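PDB 3RJA: carbohydrate oxidase from Microdochium nivale, which oxidises the C1 hydroxyl of mono-, oligo- and polysaccharides to the lactone with the help of FAD, passing the electrons to oxygen to give hydrogen peroxide. Local coordinates for residues A[29-34]-A[314-319]; A[349-354]-A[388-393]; A[23-28]-A[87-92]. One frame throughout, in Å; residues are numbered along the deposited sequence. Where two conformers were deposited one is given.

Contacts 1 and 2 meet in one antiparallel sheet, whose strands 318-326 and 384-392 are neighbours, and both line the sugar site; E317 of contact 1 forms a salt bridge with R391 of contact 2 and probably a hydrogen bond with the hydroxyl of Y389. Contact 2 is a buried strand pair combining aromatic rings near the sugar with a salt-bridge network. Contact 1, only partly buried, ties a loop to strand 318-326 and the residues before it, mostly through backbone and amide groups. Contact 3, buried although almost wholly charged, joins helix 20-25 to a turn of the FAD-binding domain; 23-28 runs straight on into 29-34, and V316 of contact 1 packs on P28.

Contact 1 (A[29-34]-A[314-319]); sequences FNIRLP and QPVENF. With FAD (flavin-adenine dinucleotide), chain B; SO4 (sulfate ion), chain J.
The backbone oxygen of F319 is gripped twice: R32 NE lies 2.8 Å from F319 O and N30 ND2 2.9 Å from it, the two donors coming from opposite faces of the carbonyl plane. N30 OD1 accepts from F319 N at 3.2 Å and, on its other face, from R32 N, which closes an Asx turn. With ND2 also bonded to Y72 O, the amide of N30 is fixed on both its ends and lies stacked on the F319 ring, their planes 6° apart. Two backbone bonds complete the pairing, E317 N to F29 O at 2.9 Å and I31 N to E317 O at 3.0 Å, a single bridge between N30 and E317. CG of F29 stands anti to its backbone N (chi1 169°), which sends the ring alongside E317, with F29 CZ 3.5 Å from E317 CD; E317 OE1 forms a salt bridge with R391. The flavin methyl C8M covers one F29 ring face near the rim. I31 CG2 touches V316 CG2 at 3.6 Å. The loop between helix 20-25 and strand 39-42 is thus tied to strand 318-326, whose N318 pairs through its backbone with Y392 of strand 384-392.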
loop_
_atom_site.group_PDB
_atom_site.type_symbol
_atom_site.label_atom_id
_atom_site.label_comp_id
_atom_site.label_asym_id
_atom_site.label_seq_id
_atom_site.Cartn_x
_atom_site.Cartn_y
_atom_site.Cartn_z
ATOM N N PHE A 29 -7.495 11.078 -4.844
ATOM C CA PHE A 29 -6.223 11.519 -4.268
ATOM C C PHE A 29 -5.279 12.010 -5.396
ATOM O O PHE A 29 -4.582 13.015 -5.241
ATOM C CB PHE A 29 -5.550 10.402 -3.424
ATOM C CG PHE A 29 -4.113 10.714 -3.038
ATOM C CD1 PHE A 29 -3.825 11.714 -2.081
ATOM C CD2 PHE A 29 -3.055 10.033 -3.629
ATOM C CE1 PHE A 29 -2.494 12.009 -1.736
ATOM C CE2 PHE A 29 -1.691 10.330 -3.293
ATOM C CZ PHE A 29 -1.415 11.292 -2.358
ATOM N N ASN A 30 -5.232 11.255 -6.496
ATOM C CA ASN A 30 -4.449 11.596 -7.685
ATOM C C ASN A 30 -5.341 12.357 -8.673
ATOM O O ASN A 30 -6.121 11.746 -9.446
ATOM C CB ASN A 30 -3.861 10.341 -8.367
ATOM C CG ASN A 30 -2.753 10.698 -9.355
ATOM O OD1 ASN A 30 -2.572 11.875 -9.663
ATOM N ND2 ASN A 30 -2.001 9.706 -9.830
ATOM N N ILE A 31 -5.245 13.686 -8.641
ATOM C CA ILE A 31 -6.108 14.521 -9.491
ATOM C C ILE A 31 -5.732 14.470 -10.969
ATOM O O ILE A 31 -6.461 14.989 -11.817
ATOM C CB ILE A 31 -6.177 15.967 -9.010
ATOM C CG1 ILE A 31 -4.776 16.618 -9.053
ATOM C CG2 ILE A 31 -6.881 16.014 -7.657
ATOM C CD1 ILE A 31 -4.809 18.136 -9.027
ATOM N N ARG A 32 -4.608 13.818 -11.277
ATOM C CA ARG A 32 -4.301 13.484 -12.645
ATOM C C ARG A 32 -5.376 12.558 -13.191
ATOM O O ARG A 32 -5.534 12.427 -14.412
ATOM C CB ARG A 32 -2.949 12.758 -12.722
ATOM C CG ARG A 32 -2.422 12.576 -14.147
ATOM C CD ARG A 32 -1.032 11.963 -14.178
ATOM N NE ARG A 32 -0.984 10.548 -13.796
ATOM C CZ ARG A 32 -1.347 9.532 -14.579
ATOM N NH1 ARG A 32 -1.233 8.278 -14.146
ATOM N NH2 ARG A 32 -1.839 9.757 -15.788
ATOM N N LEU A 33 -6.070 11.856 -12.291
ATOM C CA LEU A 33 -6.932 10.756 -12.715
ATOM C C LEU A 33 -8.365 10.818 -12.139
ATOM O O LEU A 33 -8.743 9.924 -11.369
ATOM C CB LEU A 33 -6.243 9.406 -12.401
ATOM C CG LEU A 33 -5.041 9.006 -13.275
ATOM C CD1 LEU A 33 -4.365 7.709 -12.789
ATOM C CD2 LEU A 33 -5.417 8.848 -14.748
ATOM N N PRO A 34 -9.162 11.861 -12.501
ATOM C CA PRO A 34 -10.547 11.867 -12.045
ATOM C C PRO A 34 -11.432 10.940 -12.861
ATOM O O PRO A 34 -11.233 10.788 -14.079
ATOM C CB PRO A 34 -10.991 13.335 -12.225
ATOM C CG PRO A 34 -10.174 13.844 -13.395
ATOM C CD PRO A 34 -8.832 13.087 -13.268
ATOM N N GLN A 314 -6.618 13.295 2.852
ATOM C CA GLN A 314 -5.494 14.225 2.910
ATOM C C GLN A 314 -5.467 15.081 1.644
ATOM O O GLN A 314 -6.251 14.823 0.710
ATOM C CB GLN A 314 -4.142 13.562 3.240
ATOM C CG GLN A 314 -3.817 12.221 2.622
ATOM C CD GLN A 314 -2.434 11.717 3.066
ATOM O OE1 GLN A 314 -2.295 10.858 3.976
ATOM N NE2 GLN A 314 -1.408 12.260 2.435
ATOM N N PRO A 315 -4.623 16.137 1.623
ATOM C CA PRO A 315 -4.554 16.971 0.417
ATOM C C PRO A 315 -4.228 16.128 -0.805
ATOM O O PRO A 315 -3.486 15.143 -0.707
ATOM C CB PRO A 315 -3.414 17.967 0.724
ATOM C CG PRO A 315 -3.408 18.059 2.288
ATOM C CD PRO A 315 -3.815 16.671 2.744
ATOM N N VAL A 316 -4.755 16.528 -1.956
ATOM C CA VAL A 316 -4.596 15.756 -3.181
ATOM C C VAL A 316 -3.254 16.074 -3.771
ATOM O O VAL A 316 -2.633 17.085 -3.412
ATOM C CB VAL A 316 -5.706 16.077 -4.221
ATOM C CG1 VAL A 316 -7.102 15.683 -3.671
ATOM C CG2 VAL A 316 -5.672 17.573 -4.629
ATOM N N GLU A 317 -2.805 15.200 -4.675
ATOM C CA GLU A 317 -1.544 15.384 -5.367
ATOM C C GLU A 317 -1.747 15.056 -6.834
ATOM O O GLU A 317 -2.784 14.500 -7.226
ATOM C CB GLU A 317 -0.441 14.487 -4.756
ATOM C CG GLU A 317 -0.214 14.750 -3.257
ATOM C CD GLU A 317 0.922 13.905 -2.636
ATOM O OE1 GLU A 317 1.748 13.297 -3.353
ATOM O OE2 GLU A 317 0.959 13.827 -1.408
ATOM N N ASN A 318 -0.735 15.372 -7.634
ATOM C CA ASN A 318 -0.844 15.274 -9.084
ATOM C C ASN A 318 0.409 14.572 -9.633
ATOM O O ASN A 318 1.486 15.184 -9.723
ATOM C CB ASN A 318 -0.990 16.695 -9.661
ATOM C CG ASN A 318 -1.091 16.712 -11.167
ATOM O OD1 ASN A 318 -1.577 15.765 -11.786
ATOM N ND2 ASN A 318 -0.612 17.798 -11.776
ATOM N N PHE A 319 0.294 13.294 -9.997
ATOM C CA PHE A 319 1.521 12.513 -10.089
ATOM C C PHE A 319 1.413 11.224 -10.883
ATOM O O PHE A 319 0.320 10.793 -11.290
ATOM C CB PHE A 319 2.011 12.177 -8.651
ATOM C CG PHE A 319 1.119 11.158 -7.926
ATOM C CD1 PHE A 319 -0.011 11.571 -7.223
ATOM C CD2 PHE A 319 1.426 9.801 -7.960
ATOM C CE1 PHE A 319 -0.821 10.631 -6.563
ATOM C CE2 PHE A 319 0.622 8.851 -7.298
ATOM C CZ PHE A 319 -0.486 9.254 -6.611
HETATM P PA FAD B . -8.771 3.034 -2.441
HETATM O O1A FAD B . -10.030 3.446 -1.726
HETATM O O2A FAD B . -8.406 3.888 -3.628
HETATM O O5B FAD B . -8.925 1.513 -2.927
HETATM C C5B FAD B . -7.783 0.803 -3.394
HETATM C C4B FAD B . -8.252 -0.519 -4.026
HETATM O O4B FAD B . -8.853 -1.342 -3.025
HETATM C C3B FAD B . -9.307 -0.320 -5.112
HETATM O O3B FAD B . -9.215 -1.401 -6.043
HETATM C C2B FAD B . -10.597 -0.481 -4.314
HETATM O O2B FAD B . -11.751 -0.814 -5.050
HETATM C C1B FAD B . -10.193 -1.590 -3.354
HETATM N N9A FAD B . -11.000 -1.528 -2.140
HETATM C C8A FAD B . -11.274 -0.418 -1.346
HETATM N N7A FAD B . -12.066 -0.843 -0.325
HETATM C C5A FAD B . -12.268 -2.165 -0.446
HETATM C C6A FAD B . -13.000 -3.073 0.324
HETATM N N6A FAD B . -13.655 -2.671 1.436
HETATM N N1A FAD B . -13.000 -4.401 -0.067
HETATM C C2A FAD B . -12.332 -4.807 -1.217
HETATM N N3A FAD B . -11.641 -3.907 -2.003
HETATM C C4A FAD B . -11.610 -2.605 -1.599
HETATM N N1 FAD B . 1.530 1.767 0.767
HETATM C C2 FAD B . 2.316 0.976 1.614
HETATM O O2 FAD B . 2.346 -0.256 1.510
HETATM N N3 FAD B . 3.016 1.630 2.624
HETATM C C4 FAD B . 2.912 2.974 2.928
HETATM O O4 FAD B . 3.487 3.460 3.928
HETATM C C4X FAD B . 2.106 3.786 1.963
HETATM N N5 FAD B . 1.960 5.086 2.152
HETATM C C5X FAD B . 1.141 5.844 1.349
HETATM C C6 FAD B . 0.923 7.219 1.623
HETATM C C7 FAD B . -0.001 7.954 0.904
HETATM C C7M FAD B . -0.219 9.452 1.200
HETATM C C8 FAD B . -0.828 7.286 -0.031
HETATM C C8M FAD B . -1.873 8.043 -0.826
HETATM C C9 FAD B . -0.583 5.961 -0.359
HETATM C C9A FAD B . 0.383 5.207 0.337
HETATM N N10 FAD B . 0.557 3.818 0.126
HETATM C C10 FAD B . 1.480 3.096 0.867
HETATM C "C1'" FAD B . -0.229 3.140 -0.957
HETATM C "C2'" FAD B . -1.476 2.484 -0.380
HETATM O "O2'" FAD B . -1.103 1.308 0.328
HETATM C "C3'" FAD B . -2.411 2.082 -1.498
HETATM O "O3'" FAD B . -2.675 3.189 -2.333
HETATM C "C4'" FAD B . -3.709 1.508 -0.906
HETATM O "O4'" FAD B . -4.282 0.631 -1.827
HETATM C "C5'" FAD B . -4.689 2.615 -0.509
HETATM O "O5'" FAD B . -5.841 2.045 0.049
HETATM P P FAD B . -7.214 2.913 0.054
HETATM O O1P FAD B . -8.296 2.172 0.782
HETATM O O2P FAD B . -6.936 4.301 0.634
HETATM O O3P FAD B . -7.449 3.039 -1.523
HETATM S S SO4 J . -4.095 10.732 -18.643
HETATM O O1 SO4 J . -3.662 11.686 -17.621
HETATM O O2 SO4 J . -5.424 10.214 -18.277
HETATM O O3 SO4 J . -4.153 11.433 -19.938
HETATM O O4 SO4 J . -3.162 9.601 -18.731
#

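Contact 2 (A[349-354]-A[388-393]); sequences KDRFWF and FYDRYD. With ABL ((2R,3R,4R,5R)-4,5-dihydroxy-2-(hydroxymethyl)-6-oxopiperidin-3-yl beta-D-glucopyranoside), chain G.
R351 grips the carboxylate of D390 side-on, NE to OD1 at 2.7 Å and NH1 to OD2 at 3.0 Å, one nitrogen to each oxygen. Guanidinium and carboxylate are nearly coplanar, 12° apart, and OD1 is met on its syn lone pair. The remaining nitrogen, NH2, turns to D350 OD1 at 2.8 Å, so one arginine sits between two acids, while D390 OD2 has a second partner in Y398 OH. R351 CB stands 3.7 Å from the centroid of the Y392 ring, almost on its normal, a CH-pi contact. The bend at chi2 (-76°) then turns CD toward Y392 CZ, and Y392 OH, bonded to S402, lies over a face of the guanidinium. An alanine at R351 would probably leave D350 and D390 without their shared counter-charge and uncover the part of the Y392 ring on which CG and CD rest.

F352, F354, Y389 and R391 lie on the sheet face opposite W353 and D390. CB of Y389 sits over the F354 ring, 3.5 Å from its centroid, and the two rings run nearly parallel but slid apart. The guanidinium of R391 has F352 CD2 over one face, its plane tilted 30° to that ring; its NH1 and NH2 give hydrogen bonds to O2 and O3 of the bound sugar analogue, and NH1 also pairs with E317. Y389 OH, probably also hydrogen-bonded to E317, accepts from ABL O6A at 3.0 Å. The backbones run antiparallel, F352-R391 and F354-Y389 being hydrogen-bonded pairs around the non-hydrogen-bonded W353-D390; R391 N to F352 O measures 2.8 Å. Neighbouring antiparallel strands thus form a wall of the carbohydrate site, the face of F352, F354, Y389 and R391 being turned to the substrate analogue.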
loop_
_atom_site.group_PDB
_atom_site.type_symbol
_atom_site.label_atom_id
_atom_site.label_comp_id
_atom_site.label_asym_id
_atom_site.label_seq_id
_atom_site.Cartn_x
_atom_site.Cartn_y
_atom_site.Cartn_z
ATOM N N LYS A 349 14.592 18.475 -13.000
ATOM C CA LYS A 349 14.430 19.542 -12.014
ATOM C C LYS A 349 13.094 20.255 -12.110
ATOM O O LYS A 349 12.770 21.099 -11.263
ATOM C CB LYS A 349 15.571 20.573 -12.144
ATOM C CG LYS A 349 16.991 19.965 -12.123
ATOM C CD LYS A 349 17.405 19.403 -10.726
ATOM C CE LYS A 349 17.585 20.519 -9.674
ATOM N NZ LYS A 349 18.007 20.012 -8.313
ATOM N N ASP A 350 12.323 19.952 -13.143
ATOM C CA ASP A 350 11.074 20.669 -13.365
ATOM C C ASP A 350 9.926 20.207 -12.458
ATOM O O ASP A 350 8.888 20.896 -12.372
ATOM C CB ASP A 350 10.658 20.649 -14.843
ATOM C CG ASP A 350 10.344 19.268 -15.347
ATOM O OD1 ASP A 350 11.050 18.294 -14.990
ATOM O OD2 ASP A 350 9.383 19.150 -16.134
ATOM N N ARG A 351 10.104 19.081 -11.758
ATOM C CA ARG A 351 9.109 18.700 -10.754
ATOM C C ARG A 351 9.754 17.890 -9.602
ATOM O O ARG A 351 10.900 17.477 -9.717
ATOM C CB ARG A 351 7.946 17.935 -11.419
ATOM C CG ARG A 351 8.289 16.501 -11.780
ATOM C CD ARG A 351 9.167 16.421 -13.010
ATOM N NE ARG A 351 9.004 15.125 -13.646
ATOM C CZ ARG A 351 9.373 14.838 -14.885
ATOM N NH1 ARG A 351 9.164 13.618 -15.342
ATOM N NH2 ARG A 351 9.934 15.785 -15.676
ATOM N N PHE A 352 9.019 17.693 -8.511
ATOM C CA PHE A 352 9.486 16.850 -7.404
ATOM C C PHE A 352 9.443 15.354 -7.790
ATOM O O PHE A 352 8.493 14.889 -8.445
ATOM C CB PHE A 352 8.615 17.098 -6.182
ATOM C CG PHE A 352 8.966 16.256 -4.998
ATOM C CD1 PHE A 352 10.206 16.369 -4.388
ATOM C CD2 PHE A 352 8.040 15.335 -4.482
ATOM C CE1 PHE A 352 10.536 15.578 -3.287
ATOM C CE2 PHE A 352 8.350 14.533 -3.367
ATOM C CZ PHE A 352 9.600 14.660 -2.767
ATOM N N TRP A 353 10.480 14.614 -7.423
ATOM C CA TRP A 353 10.455 13.164 -7.582
ATOM C C TRP A 353 11.196 12.556 -6.407
ATOM O O TRP A 353 12.043 13.224 -5.803
ATOM C CB TRP A 353 11.048 12.685 -8.927
ATOM C CG TRP A 353 12.518 13.029 -9.147
ATOM C CD1 TRP A 353 13.020 14.069 -9.914
ATOM C CD2 TRP A 353 13.669 12.337 -8.621
ATOM N NE1 TRP A 353 14.395 14.066 -9.875
ATOM C CE2 TRP A 353 14.826 13.030 -9.086
ATOM C CE3 TRP A 353 13.838 11.215 -7.789
ATOM C CZ2 TRP A 353 16.142 12.615 -8.766
ATOM C CZ3 TRP A 353 15.139 10.814 -7.450
ATOM C CH2 TRP A 353 16.278 11.526 -7.929
ATOM N N PHE A 354 10.874 11.294 -6.100
ATOM C CA PHE A 354 11.658 10.489 -5.180
ATOM C C PHE A 354 11.680 8.999 -5.575
ATOM O O PHE A 354 10.851 8.537 -6.375
ATOM C CB PHE A 354 11.200 10.698 -3.730
ATOM C CG PHE A 354 9.852 10.098 -3.414
ATOM C CD1 PHE A 354 9.717 8.729 -3.200
ATOM C CD2 PHE A 354 8.716 10.922 -3.292
ATOM C CE1 PHE A 354 8.462 8.169 -2.879
ATOM C CE2 PHE A 354 7.467 10.388 -2.969
ATOM C CZ PHE A 354 7.339 8.999 -2.764
ATOM N N PHE A 388 8.894 4.491 -7.022
ATOM C CA PHE A 388 9.287 5.584 -7.896
ATOM C C PHE A 388 8.082 6.512 -7.976
ATOM O O PHE A 388 6.972 6.053 -8.247
ATOM C CB PHE A 388 9.546 5.069 -9.322
ATOM C CG PHE A 388 10.704 4.110 -9.453
ATOM C CD1 PHE A 388 12.018 4.582 -9.592
ATOM C CD2 PHE A 388 10.474 2.749 -9.487
ATOM C CE1 PHE A 388 13.087 3.695 -9.737
ATOM C CE2 PHE A 388 11.525 1.843 -9.634
ATOM C CZ PHE A 388 12.842 2.316 -9.762
ATOM N N TYR A 389 8.290 7.804 -7.751
ATOM C CA TYR A 389 7.173 8.781 -7.601
ATOM C C TYR A 389 7.572 10.089 -8.296
ATOM O O TYR A 389 8.675 10.573 -8.079
ATOM C CB TYR A 389 6.944 9.075 -6.133
ATOM C CG TYR A 389 5.558 9.556 -5.720
ATOM C CD1 TYR A 389 4.573 8.645 -5.345
ATOM C CD2 TYR A 389 5.249 10.924 -5.634
ATOM C CE1 TYR A 389 3.321 9.058 -4.920
ATOM C CE2 TYR A 389 3.978 11.348 -5.191
ATOM C CZ TYR A 389 3.031 10.392 -4.840
ATOM O OH TYR A 389 1.773 10.756 -4.415
ATOM N N ASP A 390 6.665 10.631 -9.101
ATOM C CA ASP A 390 6.917 11.748 -10.000
ATOM C C ASP A 390 5.763 12.758 -9.868
ATOM O O ASP A 390 4.678 12.559 -10.413
ATOM C CB ASP A 390 6.991 11.195 -11.413
ATOM C CG ASP A 390 7.444 12.215 -12.434
ATOM O OD1 ASP A 390 7.737 13.380 -12.039
ATOM O OD2 ASP A 390 7.473 11.836 -13.646
ATOM N N ARG A 391 6.001 13.832 -9.131
ATOM C CA ARG A 391 4.911 14.726 -8.751
ATOM C C ARG A 391 5.015 16.200 -9.239
ATOM O O ARG A 391 5.954 16.907 -8.909
ATOM C CB ARG A 391 4.719 14.706 -7.229
ATOM C CG ARG A 391 3.650 15.681 -6.768
ATOM C CD ARG A 391 3.308 15.547 -5.307
ATOM N NE ARG A 391 4.269 16.165 -4.390
ATOM C CZ ARG A 391 4.639 15.623 -3.208
ATOM N NH1 ARG A 391 4.196 14.401 -2.803
ATOM N NH2 ARG A 391 5.487 16.284 -2.423
ATOM N N TYR A 392 3.996 16.637 -9.977
ATOM C CA TYR A 392 3.824 18.026 -10.376
ATOM C C TYR A 392 2.897 18.767 -9.403
ATOM O O TYR A 392 2.208 18.144 -8.562
ATOM C CB TYR A 392 3.259 18.086 -11.788
ATOM C CG TYR A 392 4.273 17.778 -12.871
ATOM C CD1 TYR A 392 4.659 16.460 -13.138
ATOM C CD2 TYR A 392 4.859 18.815 -13.629
ATOM C CE1 TYR A 392 5.579 16.163 -14.130
ATOM C CE2 TYR A 392 5.790 18.542 -14.621
ATOM C CZ TYR A 392 6.151 17.223 -14.866
ATOM O OH TYR A 392 7.048 16.942 -15.851
ATOM N N ASP A 393 2.904 20.095 -9.486
ATOM C CA ASP A 393 2.016 20.907 -8.654
ATOM C C ASP A 393 0.571 20.676 -9.095
ATOM O O ASP A 393 0.309 20.307 -10.242
ATOM C CB ASP A 393 2.370 22.393 -8.779
ATOM C CG ASP A 393 3.713 22.713 -8.203
ATOM O OD1 ASP A 393 4.114 22.051 -7.219
ATOM O OD2 ASP A 393 4.369 23.634 -8.743
HETATM C C1A ABL G . 4.226 6.109 0.122
HETATM O O1A ABL G . 3.953 4.894 -0.016
HETATM C C2A ABL G . 5.419 6.558 0.991
HETATM O O2A ABL G . 5.533 5.635 2.073
HETATM C C3A ABL G . 5.285 8.008 1.522
HETATM O O3A ABL G . 6.589 8.392 2.025
HETATM C C4A ABL G . 4.926 8.933 0.376
HETATM O O1 ABL G . 4.835 10.314 0.811
HETATM C C5A ABL G . 3.534 8.509 -0.209
HETATM N N5 ABL G . 3.486 7.053 -0.507
HETATM C C6A ABL G . 3.205 9.225 -1.544
HETATM O O6A ABL G . 1.792 9.352 -1.793
HETATM C C1 ABL G . 5.962 11.209 0.587
HETATM C C2 ABL G . 5.479 12.680 0.525
HETATM O O2 ABL G . 4.525 12.802 -0.536
HETATM C C3 ABL G . 6.687 13.602 0.318
HETATM O O3 ABL G . 6.296 14.974 0.276
HETATM C C4 ABL G . 7.737 13.322 1.442
HETATM O O4 ABL G . 8.882 14.153 1.322
HETATM C C5 ABL G . 8.155 11.847 1.404
HETATM O O5 ABL G . 6.966 11.037 1.575
HETATM C C6 ABL G . 9.222 11.509 2.453
HETATM O O6 ABL G . 8.876 11.861 3.755
#

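Contact 3 (A[23-28]-A[87-92])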
loop_
_atom_site.group_PDB
_atom_site.type_symbol
_atom_site.label_atom_id
_atom_site.label_comp_id
_atom_site.label_asym_id
_atom_site.label_seq_id
_atom_site.Cartn_x
_atom_site.Cartn_y
_atom_site.Cartn_z
ATOM N N GLU A 23 -18.792 16.602 -3.776
ATOM C CA GLU A 23 -17.502 17.171 -4.150
ATOM C C GLU A 23 -16.336 16.530 -3.386
ATOM O O GLU A 23 -15.307 16.254 -3.978
ATOM C CB GLU A 23 -17.468 18.707 -3.998
ATOM C CG GLU A 23 -18.441 19.464 -4.954
ATOM C CD GLU A 23 -18.121 19.301 -6.435
ATOM O OE1 GLU A 23 -16.978 19.581 -6.828
ATOM O OE2 GLU A 23 -19.017 18.899 -7.211
ATOM N N ARG A 24 -16.498 16.330 -2.072
ATOM C CA ARG A 24 -15.503 15.651 -1.266
ATOM C C ARG A 24 -15.295 14.185 -1.724
ATOM O O ARG A 24 -14.169 13.756 -1.935
ATOM C CB ARG A 24 -15.903 15.673 0.216
ATOM C CG ARG A 24 -15.034 14.754 1.093
ATOM C CD ARG A 24 -15.419 14.801 2.587
ATOM N NE ARG A 24 -15.042 13.544 3.228
ATOM C CZ ARG A 24 -15.035 13.326 4.547
ATOM N NH1 ARG A 24 -15.368 14.310 5.380
ATOM N NH2 ARG A 24 -14.691 12.123 5.032
ATOM N N ASP A 25 -16.383 13.436 -1.850
ATOM C CA ASP A 25 -16.306 12.002 -2.119
ATOM C C ASP A 25 -15.786 11.660 -3.545
ATOM O O ASP A 25 -15.163 10.608 -3.753
ATOM C CB ASP A 25 -17.673 11.345 -1.909
ATOM C CG ASP A 25 -18.088 11.224 -0.418
ATOM O OD1 ASP A 25 -17.259 11.354 0.502
ATOM O OD2 ASP A 25 -19.294 10.978 -0.165
ATOM N N VAL A 26 -16.054 12.556 -4.510
ATOM C CA VAL A 26 -15.779 12.290 -5.910
ATOM C C VAL A 26 -14.339 12.725 -6.281
ATOM O O VAL A 26 -13.859 12.451 -7.397
ATOM C CB VAL A 26 -16.799 13.009 -6.858
ATOM C CG1 VAL A 26 -16.384 14.476 -7.106
ATOM C CG2 VAL A 26 -16.876 12.281 -8.202
ATOM N N GLU A 27 -13.676 13.407 -5.353
ATOM C CA GLU A 27 -12.341 13.922 -5.622
ATOM C C GLU A 27 -11.297 12.809 -5.401
ATOM O O GLU A 27 -11.210 12.263 -4.293
ATOM C CB GLU A 27 -12.043 15.125 -4.700
ATOM C CG GLU A 27 -10.677 15.804 -4.954
ATOM C CD GLU A 27 -10.420 16.982 -4.005
ATOM O OE1 GLU A 27 -10.675 16.853 -2.782
ATOM O OE2 GLU A 27 -9.964 18.040 -4.499
ATOM N N PRO A 28 -10.514 12.465 -6.434
ATOM C CA PRO A 28 -9.442 11.424 -6.283
ATOM C C PRO A 28 -8.279 11.961 -5.474
ATOM O O PRO A 28 -8.058 13.193 -5.473
ATOM C CB PRO A 28 -8.941 11.231 -7.704
ATOM C CG PRO A 28 -9.198 12.630 -8.396
ATOM C CD PRO A 28 -10.482 13.129 -7.759
ATOM N N GLN A 87 -18.844 4.334 -1.509
ATOM C CA GLN A 87 -17.964 5.253 -0.782
ATOM C C GLN A 87 -17.992 4.849 0.709
ATOM O O GLN A 87 -19.041 4.944 1.345
ATOM C CB GLN A 87 -18.475 6.685 -0.945
ATOM C CG GLN A 87 -17.741 7.723 -0.128
ATOM C CD GLN A 87 -16.245 7.768 -0.469
ATOM O OE1 GLN A 87 -15.847 7.466 -1.594
ATOM N NE2 GLN A 87 -15.429 8.148 0.497
ATOM N N LEU A 88 -16.855 4.377 1.238
ATOM C CA LEU A 88 -16.845 3.701 2.545
ATOM C C LEU A 88 -16.365 4.567 3.707
ATOM O O LEU A 88 -16.491 4.175 4.876
ATOM C CB LEU A 88 -15.992 2.416 2.486
ATOM C CG LEU A 88 -16.453 1.291 1.556
ATOM C CD1 LEU A 88 -15.380 0.166 1.421
ATOM C CD2 LEU A 88 -17.806 0.690 2.010
ATOM N N ASP A 89 -15.822 5.739 3.390
ATOM C CA ASP A 89 -15.025 6.484 4.348
ATOM C C ASP A 89 -15.779 7.136 5.536
ATOM O O ASP A 89 -15.150 7.820 6.367
ATOM C CB ASP A 89 -14.095 7.476 3.619
ATOM C CG ASP A 89 -14.715 8.862 3.452
ATOM O OD1 ASP A 89 -15.943 8.954 3.256
ATOM O OD2 ASP A 89 -13.950 9.859 3.494
ATOM N N ARG A 90 -17.095 6.940 5.645
ATOM C CA ARG A 90 -17.823 7.401 6.838
ATOM C C ARG A 90 -17.996 6.229 7.807
ATOM O O ARG A 90 -18.492 6.405 8.914
ATOM C CB ARG A 90 -19.198 8.005 6.496
ATOM C CG ARG A 90 -19.202 9.170 5.509
ATOM C CD ARG A 90 -18.234 10.296 5.906
ATOM N NE ARG A 90 -18.629 11.560 5.291
ATOM C CZ ARG A 90 -18.345 11.892 4.035
ATOM N NH1 ARG A 90 -17.659 11.056 3.263
ATOM N NH2 ARG A 90 -18.744 13.058 3.547
ATOM N N MET A 91 -17.595 5.030 7.373
ATOM C CA MET A 91 -17.635 3.838 8.233
ATOM C C MET A 91 -16.235 3.642 8.841
ATOM O O MET A 91 -15.359 2.976 8.262
ATOM C CB MET A 91 -18.072 2.597 7.451
ATOM C CG MET A 91 -19.465 2.714 6.794
ATOM S SD MET A 91 -19.710 1.377 5.610
ATOM C CE MET A 91 -19.979 0.052 6.790
ATOM N N ILE A 92 -16.030 4.228 10.011
ATOM C CA ILE A 92 -14.686 4.436 10.514
ATOM C C ILE A 92 -14.387 3.781 11.857
ATOM O O ILE A 92 -13.296 3.952 12.384
ATOM C CB ILE A 92 -14.389 5.986 10.647
ATOM C CG1 ILE A 92 -15.362 6.646 11.632
ATOM C CG2 ILE A 92 -14.418 6.662 9.275
ATOM C CD1 ILE A 92 -14.945 8.095 12.043
HETATM O O HOH W 1 -14.512 11.383 1.421
#
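R24 and D25 on helix 20-25 meet D89 and R90 across a four-residue salt-bridge network that joins this helix to the type I turn L88-M91, which follows strand 84-87 of the parallel sheet in the FAD-binding domain. The compact part is a stack of two arginines. R90 was deposited in two conformers, and the contacts given for it are those of one. The guanidinium groups of R24 and R90 lie flat on one another, centres 3.6 Å apart and planes at 18°, each CZ over the centre of the other group. Such like charges would be expected to repel, and the acids at their edges probably offset this: R24 NH2 reaches D89 OD2 at 2.8 Å, lying above the carboxylate plane, while R90 NH1 reaches D25 OD1 at 2.8 Å on its syn lone pair. The same NH1 is 2.7 Å from D89 OD1, a bond less straight, so it bridges both acids. A chain extended from CG to NE carries R24 across to the turn. Outside the two segments, D21 binds R90 NH2, R111 pairs with D89 OD2, and I311 O accepts from R24 NH2.

Contact between D25 and Q87 is looser. Their flat groups are stacked, 19° apart, but the nearest approach is D25 CG to Q87 CG at 3.5 Å; Q87 instead gives NE2 to D89 OD1, from well above that carboxylate, and its OE1 accepts from K66. One bound water, in the plane of the R24 guanidinium, bridges the segments: it accepts from R24 NE at 2.9 Å and donates to D25 OD1 and to D89 OD2, the latter oxygen 2.6 Å away.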